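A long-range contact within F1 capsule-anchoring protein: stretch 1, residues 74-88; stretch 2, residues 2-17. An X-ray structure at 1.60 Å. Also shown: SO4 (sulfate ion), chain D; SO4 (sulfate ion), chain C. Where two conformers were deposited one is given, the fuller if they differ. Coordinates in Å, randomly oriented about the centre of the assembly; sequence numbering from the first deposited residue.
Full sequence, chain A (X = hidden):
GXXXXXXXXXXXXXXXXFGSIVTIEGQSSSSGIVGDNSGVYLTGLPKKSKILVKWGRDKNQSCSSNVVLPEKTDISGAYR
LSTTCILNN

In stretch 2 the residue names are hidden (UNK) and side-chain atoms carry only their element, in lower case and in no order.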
# COMPACT_ATOMS: atom_id res chain seq x y z
N ASP A 74 14.01 -16.28 0.81
CA ASP A 74 15.26 -16.33 1.54
C ASP A 74 16.21 -15.20 1.10
O ASP A 74 17.38 -15.44 0.78
CB ASP A 74 15.89 -17.74 1.37
CG ASP A 74 17.00 -18.02 2.36
OD1 ASP A 74 17.70 -19.06 2.18
OD2 ASP A 74 17.20 -17.22 3.31
N ILE A 75 15.72 -13.96 1.09
CA ILE A 75 16.60 -12.79 0.96
C ILE A 75 16.40 -11.82 2.13
O ILE A 75 15.33 -11.81 2.73
CB ILE A 75 16.38 -12.05 -0.38
CG1 ILE A 75 14.92 -11.56 -0.49
CG2 ILE A 75 16.74 -12.97 -1.54
CD1 ILE A 75 14.73 -10.37 -1.43
N SER A 76 17.44 -11.05 2.47
CA SER A 76 17.37 -10.14 3.63
C SER A 76 17.00 -8.71 3.29
O SER A 76 16.72 -7.92 4.20
CB SER A 76 18.71 -10.13 4.39
OG SER A 76 19.72 -9.55 3.58
N GLY A 77 17.02 -8.37 2.00
CA GLY A 77 16.77 -7.01 1.52
C GLY A 77 15.30 -6.64 1.36
O GLY A 77 14.42 -7.32 1.88
N ALA A 78 15.07 -5.54 0.63
CA ALA A 78 13.73 -4.98 0.49
C ALA A 78 13.53 -4.49 -0.95
O ALA A 78 14.39 -3.80 -1.50
CB ALA A 78 13.53 -3.85 1.48
N TYR A 79 12.42 -4.88 -1.54
CA TYR A 79 12.07 -4.40 -2.89
C TYR A 79 11.61 -2.95 -2.86
O TYR A 79 11.08 -2.47 -1.86
CB TYR A 79 10.94 -5.27 -3.43
CG TYR A 79 11.41 -6.65 -3.77
CD1 TYR A 79 12.19 -6.87 -4.90
CD2 TYR A 79 11.12 -7.74 -2.94
CE1 TYR A 79 12.63 -8.14 -5.23
CE2 TYR A 79 11.56 -9.00 -3.26
CZ TYR A 79 12.32 -9.20 -4.39
OH TYR A 79 12.80 -10.45 -4.72
N ARG A 80 11.80 -2.27 -3.99
CA ARG A 80 11.34 -0.91 -4.20
C ARG A 80 10.29 -1.05 -5.31
O ARG A 80 10.65 -1.17 -6.49
CB ARG A 80 12.55 -0.10 -4.67
CG ARG A 80 12.43 1.37 -4.70
CD ARG A 80 12.50 2.03 -3.35
NE ARG A 80 12.14 3.42 -3.55
CZ ARG A 80 11.74 4.24 -2.60
NH1 ARG A 80 11.66 3.83 -1.33
NH2 ARG A 80 11.42 5.49 -2.92
N LEU A 81 9.01 -1.12 -4.92
CA LEU A 81 7.93 -1.37 -5.89
C LEU A 81 6.96 -0.20 -6.00
O LEU A 81 6.87 0.64 -5.09
CB LEU A 81 7.16 -2.62 -5.47
CG LEU A 81 7.90 -3.96 -5.29
CD1 LEU A 81 6.90 -5.10 -5.19
CD2 LEU A 81 8.87 -4.22 -6.44
N SER A 82 6.23 -0.16 -7.12
CA SER A 82 5.23 0.87 -7.35
C SER A 82 3.92 0.23 -7.78
O SER A 82 3.93 -0.79 -8.48
CB SER A 82 5.67 1.84 -8.45
OG SER A 82 6.81 2.60 -8.08
N THR A 83 2.81 0.82 -7.37
CA THR A 83 1.52 0.37 -7.88
C THR A 83 0.48 1.49 -7.86
O THR A 83 0.69 2.55 -7.27
CB THR A 83 1.02 -0.88 -7.12
OG1 THR A 83 -0.03 -1.51 -7.89
CG2 THR A 83 0.50 -0.52 -5.71
N THR A 84 -0.61 1.28 -8.59
CA THR A 84 -1.71 2.23 -8.58
C THR A 84 -2.64 1.95 -7.43
O THR A 84 -2.93 0.79 -7.12
CB THR A 84 -2.54 2.12 -9.87
OG1 THR A 84 -1.67 2.27 -10.98
CG2 THR A 84 -3.62 3.18 -9.94
N CYS A 85 -3.12 3.02 -6.82
CA CYS A 85 -4.16 2.93 -5.82
C CYS A 85 -5.46 3.44 -6.48
O CYS A 85 -5.61 4.65 -6.74
CB CYS A 85 -3.76 3.75 -4.59
SG CYS A 85 -4.51 3.27 -3.01
N ILE A 86 -6.37 2.52 -6.76
CA ILE A 86 -7.56 2.85 -7.53
C ILE A 86 -8.60 3.45 -6.59
O ILE A 86 -9.03 2.82 -5.60
CB ILE A 86 -8.10 1.60 -8.28
CG1 ILE A 86 -7.09 1.18 -9.36
CG2 ILE A 86 -9.47 1.87 -8.87
CD1 ILE A 86 -7.42 -0.15 -10.09
N LEU A 87 -9.00 4.69 -6.88
CA LEU A 87 -9.93 5.41 -5.97
C LEU A 87 -11.27 4.71 -5.85
O LEU A 87 -11.85 4.26 -6.86
CB LEU A 87 -10.15 6.85 -6.46
CG LEU A 87 -8.94 7.73 -6.19
CD1 LEU A 87 -8.84 8.90 -7.16
CD2 LEU A 87 -8.93 8.24 -4.70
N ASN A 88 -11.76 4.62 -4.61
CA ASN A 88 -13.09 4.10 -4.31
C ASN A 88 -14.07 5.27 -4.32
O ASN A 88 -14.14 6.03 -3.36
CB ASN A 88 -13.08 3.38 -2.95
CG ASN A 88 -12.26 2.12 -2.98
OD1 ASN A 88 -12.49 1.24 -3.83
ND2 ASN A 88 -11.29 2.01 -2.06
N UNK A 2 7.77 -11.29 3.16
CA UNK A 2 8.21 -10.27 2.23
C UNK A 2 8.21 -8.88 2.82
O UNK A 2 7.28 -8.48 3.50
N UNK A 3 9.27 -8.12 2.53
CA UNK A 3 9.34 -6.74 2.94
C UNK A 3 9.61 -5.85 1.74
O UNK A 3 10.37 -6.21 0.82
n UNK A 3 13.83 -9.56 3.63
c UNK A 3 11.81 -6.74 3.65
n UNK A 3 12.58 -8.48 5.30
c UNK A 3 10.38 -6.54 4.06
n UNK A 3 12.85 -10.77 5.30
c UNK A 3 12.76 -7.10 4.81
c UNK A 3 13.09 -9.58 4.74
N UNK A 4 8.97 -4.68 1.74
CA UNK A 4 9.07 -3.78 0.60
C UNK A 4 8.74 -2.34 0.92
O UNK A 4 7.97 -2.07 1.85
c UNK A 4 6.15 -3.75 -1.89
c UNK A 4 8.15 -4.27 -0.53
c UNK A 4 5.93 -4.64 0.44
c UNK A 4 6.71 -3.75 -0.47
N UNK A 5 9.34 -1.46 0.12
CA UNK A 5 8.96 -0.05 0.02
C UNK A 5 7.95 -0.02 -1.12
O UNK A 5 8.27 -0.46 -2.25
c UNK A 5 13.27 0.00 1.69
c UNK A 5 12.21 1.96 2.62
c UNK A 5 13.23 1.01 2.65
c UNK A 5 11.25 0.88 0.67
c UNK A 5 11.22 1.89 1.64
c UNK A 5 10.17 0.80 -0.39
c UNK A 5 12.28 -0.05 0.70
N UNK A 6 6.76 0.51 -0.85
CA UNK A 6 5.71 0.60 -1.87
C UNK A 6 5.34 2.05 -2.19
O UNK A 6 4.88 2.79 -1.31
c UNK A 6 3.71 -1.06 -3.61
c UNK A 6 4.46 -0.16 -1.39
c UNK A 6 2.11 -0.90 -1.67
c UNK A 6 3.30 -0.26 -2.37
N UNK A 7 5.59 2.47 -3.43
CA UNK A 7 5.25 3.81 -3.85
C UNK A 7 3.86 3.79 -4.43
O UNK A 7 3.61 3.10 -5.41
c UNK A 7 6.17 7.57 -6.55
n UNK A 7 5.57 7.91 -5.42
c UNK A 7 5.49 6.80 -4.61
c UNK A 7 6.24 4.33 -4.92
n UNK A 7 6.47 6.29 -6.50
c UNK A 7 6.05 5.77 -5.29
N UNK A 8 2.95 4.52 -3.79
CA UNK A 8 1.55 4.55 -4.20
C UNK A 8 1.23 5.83 -4.94
O UNK A 8 1.72 6.88 -4.56
c UNK A 8 0.65 4.44 -2.96
c UNK A 8 -0.14 2.03 -2.94
c UNK A 8 0.16 3.32 -0.78
c UNK A 8 0.68 3.11 -2.21
N UNK A 9 0.41 5.75 -5.98
CA UNK A 9 -0.13 6.96 -6.62
C UNK A 9 -1.60 6.68 -6.90
O UNK A 9 -1.95 5.55 -7.27
c UNK A 9 1.18 9.11 -9.64
c UNK A 9 0.63 7.30 -7.91
n UNK A 9 1.97 8.44 -11.96
c UNK A 9 1.31 8.01 -10.70
c UNK A 9 0.26 8.67 -8.50
N UNK A 10 -2.46 7.69 -6.69
CA UNK A 10 -3.88 7.51 -6.95
C UNK A 10 -4.14 7.34 -8.45
O UNK A 10 -3.34 7.80 -9.28
n UNK A 10 -6.07 10.92 -5.13
c UNK A 10 -4.95 10.26 -4.46
n UNK A 10 -7.08 11.65 -3.19
c UNK A 10 -7.05 11.57 -4.50
c UNK A 10 -4.73 8.80 -4.90
c UNK A 10 -4.68 8.71 -6.44
n UNK A 10 -8.01 12.16 -5.21
N UNK A 11 -5.28 6.72 -8.80
CA UNK A 11 -5.67 6.55 -10.21
C UNK A 11 -5.89 7.90 -10.96
O UNK A 11 -5.83 7.94 -12.21
c UNK A 11 -6.89 5.62 -10.34
o UNK A 11 -7.90 5.98 -9.42
N UNK A 12 -6.12 8.98 -10.21
CA UNK A 12 -6.27 10.31 -10.80
C UNK A 12 -4.92 11.05 -10.90
O UNK A 12 -4.87 12.25 -11.13
c UNK A 12 -7.36 11.13 -10.06
o UNK A 12 -7.82 12.25 -8.01
c UNK A 12 -7.00 11.51 -8.63
o UNK A 12 -5.95 11.08 -8.12
N UNK A 13 -3.83 10.31 -10.70
CA UNK A 13 -2.44 10.85 -10.76
C UNK A 13 -2.03 11.82 -9.64
O UNK A 13 -0.99 12.48 -9.76
o UNK A 13 0.09 10.47 -12.21
c UNK A 13 -2.09 11.46 -12.14
c UNK A 13 -0.59 11.47 -12.42
n UNK A 13 -0.08 12.59 -12.90
N UNK A 14 -2.81 11.91 -8.56
CA UNK A 14 -2.37 12.64 -7.37
C UNK A 14 -1.59 11.68 -6.44
O UNK A 14 -1.90 10.50 -6.39
c UNK A 14 -3.56 13.27 -6.59
c UNK A 14 -5.59 14.84 -6.59
c UNK A 14 -6.43 15.84 -7.38
n UNK A 14 -7.44 15.17 -8.23
c UNK A 14 -4.44 14.26 -7.42
N UNK A 15 -0.64 12.21 -5.66
CA UNK A 15 -0.02 11.37 -4.62
C UNK A 15 -1.07 10.97 -3.58
O UNK A 15 -2.07 11.67 -3.37
c UNK A 15 -0.17 13.61 -5.63
c UNK A 15 1.04 12.31 -3.98
c UNK A 15 1.14 13.53 -4.92
N UNK A 16 -0.83 9.86 -2.90
CA UNK A 16 -1.71 9.48 -1.78
C UNK A 16 -1.38 10.45 -0.63
O UNK A 16 -0.22 10.74 -0.38
c UNK A 16 -2.01 7.06 -2.40
c UNK A 16 -2.13 7.75 0.02
c UNK A 16 -1.47 8.04 -1.34
N UNK A 17 -2.41 10.98 0.04
CA UNK A 17 -2.16 11.94 1.14
C UNK A 17 -1.18 11.44 2.23
O UNK A 17 -1.27 10.30 2.69
c UNK A 17 -4.47 11.97 0.57
c UNK A 17 -3.56 12.14 1.74
c UNK A 17 -3.84 10.82 -0.24
S SO4 D . 9.76 -10.22 7.44
O1 SO4 D . 10.76 -9.15 7.59
O2 SO4 D . 8.85 -9.85 6.37
O3 SO4 D . 10.48 -11.45 7.12
O4 SO4 D . 9.05 -10.35 8.71
S SO4 C . 10.00 6.75 0.51
O1 SO4 C . 10.75 5.58 0.95
O2 SO4 C . 10.05 6.93 -0.94
O3 SO4 C . 8.62 6.66 0.93
O4 SO4 C . 10.62 7.94 1.10
O HOH W 1 11.69 -8.76 0.63

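Position 2 has backbone atoms alone, so it is Gly-2. Position 3 carries three carbons, a nitrogen, then a carbon bearing two more nitrogens: a guanidinium, hence Arg-3. Its NH1 donates to Ile-75 O and to Gly-77 O, both at 2.9 Å, while NE donates to O1 of the chain D sulfate at 3.0 Å.

Position 4 has four carbons forked at the second, as in leucine; Leu-4 CD1 lies 3.6 Å from Leu-81 CD1. Position 5 is one carbon followed by a ring of six carbons with no oxygen, therefore Phe-5. Its CE2 is 3.9 Å from Ala-78 CB, and its CB is 3.5 Å from Arg-80 NH1. Position 6 repeats the forked four-carbon pattern: Leu-6, whose CD1 reaches Thr-83 CG2 at 3.9 Å. At position 7 one carbon leads to a five-membered ring of three carbons and two nitrogens, the imidazole of His-7; Ser-82 OG sits 3.6 Å from His-7 CB, near the ring plane.

Position 8 is again forked at its second carbon, Leu-8, with CD2 3.8 Å from Thr-83 CG2. Position 9, four carbons in a row ending in nitrogen, is Lys-9; its end leads away from stretch 1, and NZ donates to an oxygen of position 13 at 2.8 Å. Position 10 shows a second guanidinium, Arg-10, with Leu-87 CD2 over one face, 3.8 Å from CZ. Position 11 has one carbon and one oxygen: Ser-11, whose OG accepts from Leu-87 N at 3.1 Å.

Position 12 has two carbons, the second carrying two oxygens, hence Asp-12. Its CG is 3.5 Å from Leu-87 CD1, and its OD2 forms a salt bridge with Arg-10 NH2 at 2.8 Å. Position 13 ends in one oxygen and one nitrogen, Asn-13, without contact to stretch 1. Position 14 is another four-carbon chain with a terminal nitrogen, Lys-14; position 15 closes three carbons onto its own nitrogen, Pro-15. Position 16, one carbon carrying two, is Val-16, with CG2 4.3 Å from Cys-85 CB. Position 17 closes the same ring as 15: Pro-17.

The contact is a parallel strand pairing, running from Tyr-79 with Leu-4 to Cys-85 with Arg-10. Hydrogen bonds alternate in direction: Phe-5 N to Tyr-79 O, Leu-81 N to Phe-5 O and His-7 N to Leu-81 O are each 2.8 Å. The ladder loosens where Lys-9 N meets Thr-83 O, a weak bond at 3.5 Å, then tightens at Cys-85 N to Lys-9 O, 2.8 Å. Leucines pack against Leu-81 and Thr-83 on one face; Phe-5 and His-7 line the other.

Stretch 2 2-17: GRLFLHLKRSDNKPVP
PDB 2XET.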